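Local coordinates for protein 7,8-dihydro-6-hydroxymethylpterin pyrophosphokinase-dihydropteroate synthase (Plasmodium falciparum, PDB 6JWS) that probably makes the pterin diphosphate from hydroxymethyldihydropterin and ATP, then joins it to 4-aminobenzoate to give dihydropteroate, two successive steps of folate biosynthesis, at residues N390-L395 with A426-I431; I604-K609 with D683-H688. The protein carries 1 engineered substitution. All coordinates share one frame; numbering follows the deposited sequence.

Contact 1: N390-L395 with A426-I431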
loop_
_atom_site.group_PDB
_atom_site.type_symbol
_atom_site.label_atom_id
_atom_site.label_comp_id
_atom_site.label_asym_id
_atom_site.label_seq_id
_atom_site.Cartn_x
_atom_site.Cartn_y
_atom_site.Cartn_z
ATOM N N ASN B 390 12.422 -10.096 3.205
ATOM C CA ASN B 390 13.507 -10.921 2.697
ATOM C C ASN B 390 12.971 -11.931 1.675
ATOM O O ASN B 390 11.883 -12.495 1.843
ATOM C CB ASN B 390 14.217 -11.668 3.835
ATOM C CG ASN B 390 14.969 -10.756 4.783
ATOM O OD1 ASN B 390 15.941 -10.102 4.396
ATOM N ND2 ASN B 390 14.505 -10.663 6.021
ATOM N N ILE B 391 13.760 -12.172 0.622
ATOM C CA ILE B 391 13.395 -13.150 -0.383
ATOM C C ILE B 391 14.020 -14.495 -0.031
ATOM O O ILE B 391 15.221 -14.592 0.230
ATOM C CB ILE B 391 13.797 -12.690 -1.789
ATOM C CG1 ILE B 391 12.974 -11.471 -2.210
ATOM C CG2 ILE B 391 13.610 -13.848 -2.766
ATOM C CD1 ILE B 391 13.477 -10.769 -3.449
ATOM N N VAL B 392 13.173 -15.526 0.025
ATOM C CA VAL B 392 13.653 -16.882 0.220
ATOM C C VAL B 392 13.471 -17.592 -1.113
ATOM O O VAL B 392 12.345 -17.750 -1.574
ATOM C CB VAL B 392 12.885 -17.608 1.350
ATOM C CG1 VAL B 392 13.431 -19.019 1.557
ATOM C CG2 VAL B 392 12.947 -16.829 2.662
ATOM N N GLY B 393 14.587 -17.939 -1.760
ATOM C CA GLY B 393 14.532 -18.603 -3.061
ATOM C C GLY B 393 14.378 -20.117 -2.906
ATOM O O GLY B 393 14.965 -20.714 -2.003
ATOM N N ILE B 394 13.541 -20.713 -3.759
ATOM C CA ILE B 394 13.109 -22.096 -3.586
ATOM C C ILE B 394 13.984 -23.005 -4.451
ATOM O O ILE B 394 14.113 -22.782 -5.649
ATOM C CB ILE B 394 11.625 -22.272 -3.976
ATOM C CG1 ILE B 394 10.662 -21.519 -3.062
ATOM C CG2 ILE B 394 11.250 -23.751 -4.062
ATOM C CD1 ILE B 394 9.279 -21.340 -3.667
ATOM N N LEU B 395 14.568 -24.041 -3.840
ATOM C CA LEU B 395 15.200 -25.107 -4.603
ATOM C C LEU B 395 14.569 -26.442 -4.216
ATOM O O LEU B 395 14.897 -27.006 -3.187
ATOM C CB LEU B 395 16.710 -25.137 -4.350
ATOM C CG LEU B 395 17.432 -26.230 -5.142
ATOM C CD1 LEU B 395 17.493 -25.873 -6.619
ATOM C CD2 LEU B 395 18.837 -26.456 -4.609
ATOM N N ALA B 426 18.261 -13.254 -3.621
ATOM C CA ALA B 426 17.742 -14.010 -2.488
ATOM C C ALA B 426 18.670 -13.883 -1.278
ATOM O O ALA B 426 19.882 -14.025 -1.399
ATOM C CB ALA B 426 17.587 -15.452 -2.890
ATOM N N SER B 427 18.086 -13.668 -0.093
ATOM C CA SER B 427 18.824 -13.639 1.161
ATOM C C SER B 427 18.902 -15.045 1.769
ATOM O O SER B 427 19.777 -15.345 2.593
ATOM C CB SER B 427 18.129 -12.713 2.151
ATOM O OG SER B 427 17.920 -11.441 1.583
ATOM N N VAL B 428 17.898 -15.860 1.445
ATOM C CA VAL B 428 17.819 -17.210 1.970
ATOM C C VAL B 428 17.564 -18.129 0.796
ATOM O O VAL B 428 16.880 -17.747 -0.150
ATOM C CB VAL B 428 16.724 -17.370 3.045
ATOM C CG1 VAL B 428 16.637 -18.815 3.542
ATOM C CG2 VAL B 428 16.963 -16.442 4.226
ATOM N N ILE B 429 18.127 -19.333 0.873
ATOM C CA ILE B 429 17.741 -20.408 -0.025
ATOM C C ILE B 429 17.080 -21.496 0.810
ATOM O O ILE B 429 17.699 -21.951 1.783
ATOM C CB ILE B 429 18.956 -20.989 -0.768
ATOM C CG1 ILE B 429 19.819 -19.916 -1.432
ATOM C CG2 ILE B 429 18.507 -22.065 -1.754
ATOM C CD1 ILE B 429 19.046 -18.984 -2.326
ATOM N N ASP B 430 15.871 -21.914 0.372
ATOM C CA ASP B 430 15.121 -23.026 0.943
ATOM C C ASP B 430 15.287 -24.253 0.047
ATOM O O ASP B 430 14.766 -24.315 -1.071
ATOM C CB ASP B 430 13.635 -22.690 1.149
ATOM C CG ASP B 430 12.843 -23.674 2.022
ATOM O OD1 ASP B 430 13.369 -24.091 3.086
ATOM O OD2 ASP B 430 11.665 -23.996 1.660
ATOM N N ILE B 431 15.997 -25.254 0.562
ATOM C CA ILE B 431 16.204 -26.454 -0.227
ATOM C C ILE B 431 15.300 -27.540 0.338
ATOM O O ILE B 431 15.192 -27.671 1.555
ATOM C CB ILE B 431 17.685 -26.883 -0.225
ATOM C CG1 ILE B 431 17.944 -27.985 -1.256
ATOM C CG2 ILE B 431 18.129 -27.340 1.163
ATOM C CD1 ILE B 431 19.421 -28.336 -1.404
HETATM O O HOH W 1 16.216 -10.461 0.017
#

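Contact 2: I604-K609 with D683-H688. With PT1 (pteroic acid), chain I.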
loop_
_atom_site.group_PDB
_atom_site.type_symbol
_atom_site.label_atom_id
_atom_site.label_comp_id
_atom_site.label_asym_id
_atom_site.label_seq_id
_atom_site.Cartn_x
_atom_site.Cartn_y
_atom_site.Cartn_z
ATOM N N ILE B 604 6.007 -16.388 4.653
ATOM C CA ILE B 604 4.885 -16.939 3.892
ATOM C C ILE B 604 5.360 -17.468 2.545
ATOM O O ILE B 604 6.355 -16.980 2.014
ATOM C CB ILE B 604 3.740 -15.922 3.678
ATOM C CG1 ILE B 604 4.127 -14.815 2.690
ATOM C CG2 ILE B 604 3.218 -15.345 5.000
ATOM C CD1 ILE B 604 2.989 -13.852 2.358
ATOM N N GLY B 605 4.592 -18.426 1.990
ATOM C CA GLY B 605 4.827 -18.968 0.668
ATOM C C GLY B 605 3.549 -19.014 -0.175
ATOM O O GLY B 605 2.683 -19.871 0.025
ATOM N N TYR B 606 3.434 -18.086 -1.132
ATOM C CA TYR B 606 2.290 -18.017 -2.026
ATOM C C TYR B 606 2.695 -18.450 -3.434
ATOM O O TYR B 606 1.843 -18.632 -4.298
ATOM C CB TYR B 606 1.810 -16.566 -2.119
ATOM C CG TYR B 606 2.887 -15.588 -2.531
ATOM C CD1 TYR B 606 3.289 -15.452 -3.861
ATOM C CD2 TYR B 606 3.481 -14.776 -1.583
ATOM C CE1 TYR B 606 4.287 -14.553 -4.218
ATOM C CE2 TYR B 606 4.469 -13.869 -1.927
ATOM C CZ TYR B 606 4.861 -13.740 -3.247
ATOM O OH TYR B 606 5.862 -12.847 -3.535
ATOM N N SER B 607 4.002 -18.581 -3.656
ATOM C CA SER B 607 4.569 -18.636 -4.993
ATOM C C SER B 607 3.980 -19.777 -5.822
ATOM O O SER B 607 4.131 -20.955 -5.489
ATOM C CB SER B 607 6.082 -18.727 -4.927
ATOM O OG SER B 607 6.656 -18.604 -6.215
ATOM N N ARG B 608 3.335 -19.392 -6.927
ATOM C CA ARG B 608 2.843 -20.274 -7.968
ATOM C C ARG B 608 1.743 -21.195 -7.453
ATOM O O ARG B 608 1.508 -22.226 -8.055
ATOM C CB ARG B 608 3.982 -21.054 -8.625
ATOM C CG ARG B 608 4.948 -20.187 -9.428
ATOM C CD ARG B 608 5.976 -21.073 -10.097
ATOM N NE ARG B 608 6.971 -20.273 -10.808
ATOM C CZ ARG B 608 8.034 -20.772 -11.458
ATOM N NH1 ARG B 608 8.228 -22.079 -11.498
ATOM N NH2 ARG B 608 8.897 -19.965 -12.062
ATOM N N LYS B 609 1.032 -20.803 -6.395
ATOM C CA LYS B 609 0.005 -21.665 -5.826
ATOM C C LYS B 609 -1.320 -21.424 -6.542
ATOM O O LYS B 609 -1.550 -20.352 -7.103
ATOM C CB LYS B 609 -0.118 -21.440 -4.313
ATOM C CG LYS B 609 1.128 -21.825 -3.527
ATOM C CD LYS B 609 0.993 -21.893 -2.026
ATOM C CE LYS B 609 2.210 -22.625 -1.469
ATOM N NZ LYS B 609 2.331 -22.541 0.006
ATOM N N ASP B 683 8.072 -10.487 6.832
ATOM C CA ASP B 683 9.508 -10.591 7.041
ATOM C C ASP B 683 10.205 -11.446 5.981
ATOM O O ASP B 683 11.327 -11.132 5.590
ATOM C CB ASP B 683 9.779 -11.075 8.460
ATOM C CG ASP B 683 9.138 -10.152 9.488
ATOM O OD1 ASP B 683 9.697 -9.045 9.714
ATOM O OD2 ASP B 683 8.087 -10.530 10.042
ATOM N N LEU B 684 9.591 -12.548 5.540
ATOM C CA LEU B 684 10.216 -13.381 4.514
ATOM C C LEU B 684 9.139 -13.894 3.572
ATOM O O LEU B 684 8.046 -14.256 4.028
ATOM C CB LEU B 684 10.977 -14.571 5.114
ATOM C CG LEU B 684 12.141 -14.223 6.052
ATOM C CD1 LEU B 684 11.662 -14.213 7.503
ATOM C CD2 LEU B 684 13.297 -15.208 5.917
ATOM N N ILE B 685 9.477 -13.928 2.275
ATOM C CA ILE B 685 8.595 -14.509 1.281
ATOM C C ILE B 685 9.387 -15.564 0.502
ATOM O O ILE B 685 10.564 -15.365 0.141
ATOM C CB ILE B 685 7.951 -13.419 0.385
ATOM C CG1 ILE B 685 9.008 -12.564 -0.329
ATOM C CG2 ILE B 685 7.004 -12.530 1.199
ATOM C CD1 ILE B 685 8.455 -11.603 -1.386
ATOM N N ARG B 686 8.724 -16.701 0.269
ATOM C CA ARG B 686 9.348 -17.892 -0.278
ATOM C C ARG B 686 8.911 -17.979 -1.732
ATOM O O ARG B 686 7.722 -18.167 -1.991
ATOM C CB ARG B 686 8.850 -19.124 0.503
ATOM C CG ARG B 686 9.528 -20.435 0.135
ATOM C CD ARG B 686 8.854 -21.569 0.900
ATOM N NE ARG B 686 9.395 -22.846 0.478
ATOM C CZ ARG B 686 8.900 -23.597 -0.501
ATOM N NH1 ARG B 686 7.809 -23.228 -1.149
ATOM N NH2 ARG B 686 9.475 -24.752 -0.790
ATOM N N VAL B 687 9.851 -17.799 -2.663
ATOM C CA VAL B 687 9.444 -17.582 -4.043
ATOM C C VAL B 687 10.294 -18.419 -5.003
ATOM O O VAL B 687 11.468 -18.718 -4.723
ATOM C CB VAL B 687 9.455 -16.078 -4.411
ATOM C CG1 VAL B 687 8.506 -15.253 -3.536
ATOM C CG2 VAL B 687 10.867 -15.483 -4.406
ATOM N N HIS B 688 9.696 -18.796 -6.142
ATOM C CA HIS B 688 10.459 -19.408 -7.225
ATOM C C HIS B 688 11.151 -18.349 -8.091
ATOM O O HIS B 688 12.172 -18.626 -8.712
ATOM C CB HIS B 688 9.554 -20.219 -8.155
ATOM C CG HIS B 688 8.839 -21.342 -7.490
ATOM N ND1 HIS B 688 7.597 -21.167 -6.890
ATOM C CD2 HIS B 688 9.164 -22.649 -7.348
ATOM C CE1 HIS B 688 7.182 -22.326 -6.413
ATOM N NE2 HIS B 688 8.129 -23.246 -6.670
HETATM C C2 PT1 I . 5.132 -22.886 2.378
HETATM C C3 PT1 I . 5.621 -24.028 1.604
HETATM C C5 PT1 I . 6.803 -24.715 2.134
HETATM N N6 PT1 I . 5.043 -24.449 0.454
HETATM C C7 PT1 I . 6.836 -23.205 3.995
HETATM N N9 PT1 I . 7.357 -24.266 3.297
HETATM C C10 PT1 I . 5.546 -25.537 -0.188
HETATM N N11 PT1 I . 7.408 -22.784 5.180
HETATM C C12 PT1 I . 6.647 -26.209 0.327
HETATM C C21 PT1 I . -1.111 -25.054 -3.910
HETATM O O22 PT1 I . -1.045 -24.745 -5.131
HETATM O O1 PT1 I . 4.053 -22.215 1.956
HETATM N N4 PT1 I . 5.757 -22.526 3.520
HETATM N N8 PT1 I . 7.257 -25.781 1.453
HETATM C C13 PT1 I . 4.860 -26.018 -1.439
HETATM N N14 PT1 I . 3.552 -26.617 -1.058
HETATM C C15 PT1 I . 2.431 -26.258 -1.725
HETATM C C16 PT1 I . 1.187 -26.237 -1.059
HETATM C C17 PT1 I . 2.537 -25.915 -3.112
HETATM C C18 PT1 I . 0.032 -25.846 -1.779
HETATM C C19 PT1 I . 1.369 -25.545 -3.824
HETATM C C20 PT1 I . 0.123 -25.491 -3.151
HETATM O O23 PT1 I . -2.201 -24.994 -3.318
#

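Contact 1: N390-L395 with A426-I431
Gly393 and Asp430 are joined by a short backbone bond: Asp430 N gives its hydrogen to Gly393 O over 2.8 Å, nearly along the C=O axis. Gly393 N in turn bonds Val428 O at 2.8 Å, and Leu395 N bonds Asp430 O at the same 2.8 Å, with an N-H...O angle of 172°. At the start of the pairing one acceptor serves two donors, for Ile391 O takes Ser427 N at 3.0 Å and Val428 N at 3.2 Å. A water accepts from Ile391 N and also lies beside Ser427 OG. The two strands run parallel, joined by a beta-alpha-beta crossover through helix 411-424; they are the first two strands of the TIM barrel that forms the pterin-binding domain. On the face that carries Val392, Ile394, Val428 and Asp430, the valines lie side by side. CG1 of Val392, anti to its own backbone N (chi1 -179°), meets Val428 CG1 at 3.8 Å and also touches Asp430 CB. The Asp430 carboxylate is buried yet satisfied, by a salt bridge from OD2 to Arg686 and a bond from OD1 to Ser480. On the other face, Leu395 CD2 lies 3.8 Å from Ile431 CD1, and both of these branched side chains reach Val455 of helix 448-464. Glycine suits position 393 because the space on that face beside its CA is taken by Ala426 CB, itself 4.1 Å from Gly393 N, and by Ile429.

Contact 2: I604-K609 with D683-H688
Arg608 lies across the ring of His688, its guanidinium turned only 10° from the ring plane. Its CB comes 4.0 Å from His688 ND1, and CG draws a little nearer to the same nitrogen. CD stands over the ring face in a CH-pi contact, 4.0 Å from the ring centroid. The chain stays extended from CG to NE, which carries the flat group on past the ring until CZ is 3.7 Å from His688 CB; at the tip NE makes a salt bridge to Asp689. Arg608 is the third residue of a type II turn from Tyr606 to Lys609. Just before it, Ser607 OG, anti to the backbone N (chi1 -172°), reaches the edge of the imidazole and hydrogen-bonds ND1 at 2.8 Å. Ahead of the turn, parallel pairing joins Leu684 O to Ile604 N and Ile604 O to Arg686 N, while Tyr606 OH packs 3.6 Å from Val687 CG1 and Ile685 CD1. Gly605, lacking a side chain, leaves room for pteroic acid O1. Lys609 NZ donates to that oxygen at 2.6 Å and to Gly605 O, and the Arg686 guanidinium, salt-bridged at NE to Asp430, lies flat over the pterin, with N8 3.3 Å above its centre. Two cationic side chains attend the pterin, Lys609 at the carbonyl and Arg686 over the ring, which probably helps to fix its orientation and polarise its carbonyl.

Following the chain from the N terminus, past the antiparallel sheet that ends with strand 382-384, the barrel begins with strand 390-396, passes through helices 397-402 and 411-424, and returns at 426-431, where contact 1 closes a loop of thirty residues. Contact 2 comes later and in series, neither enclosing contact 1 nor crossing it: the chain leaves 604-609, traverses helix 657-680, and comes back along strand 684-687, closing a loop of 73 residues. That last strand settles beside the first one, where Val392 N and Val392 O probably bond Ile685 O and Val687 N. Four neighbouring strands are thereby joined, the barrel's end meeting its beginning, and Ile394 of contact 1 packs on Arg686 and His688 of contact 2.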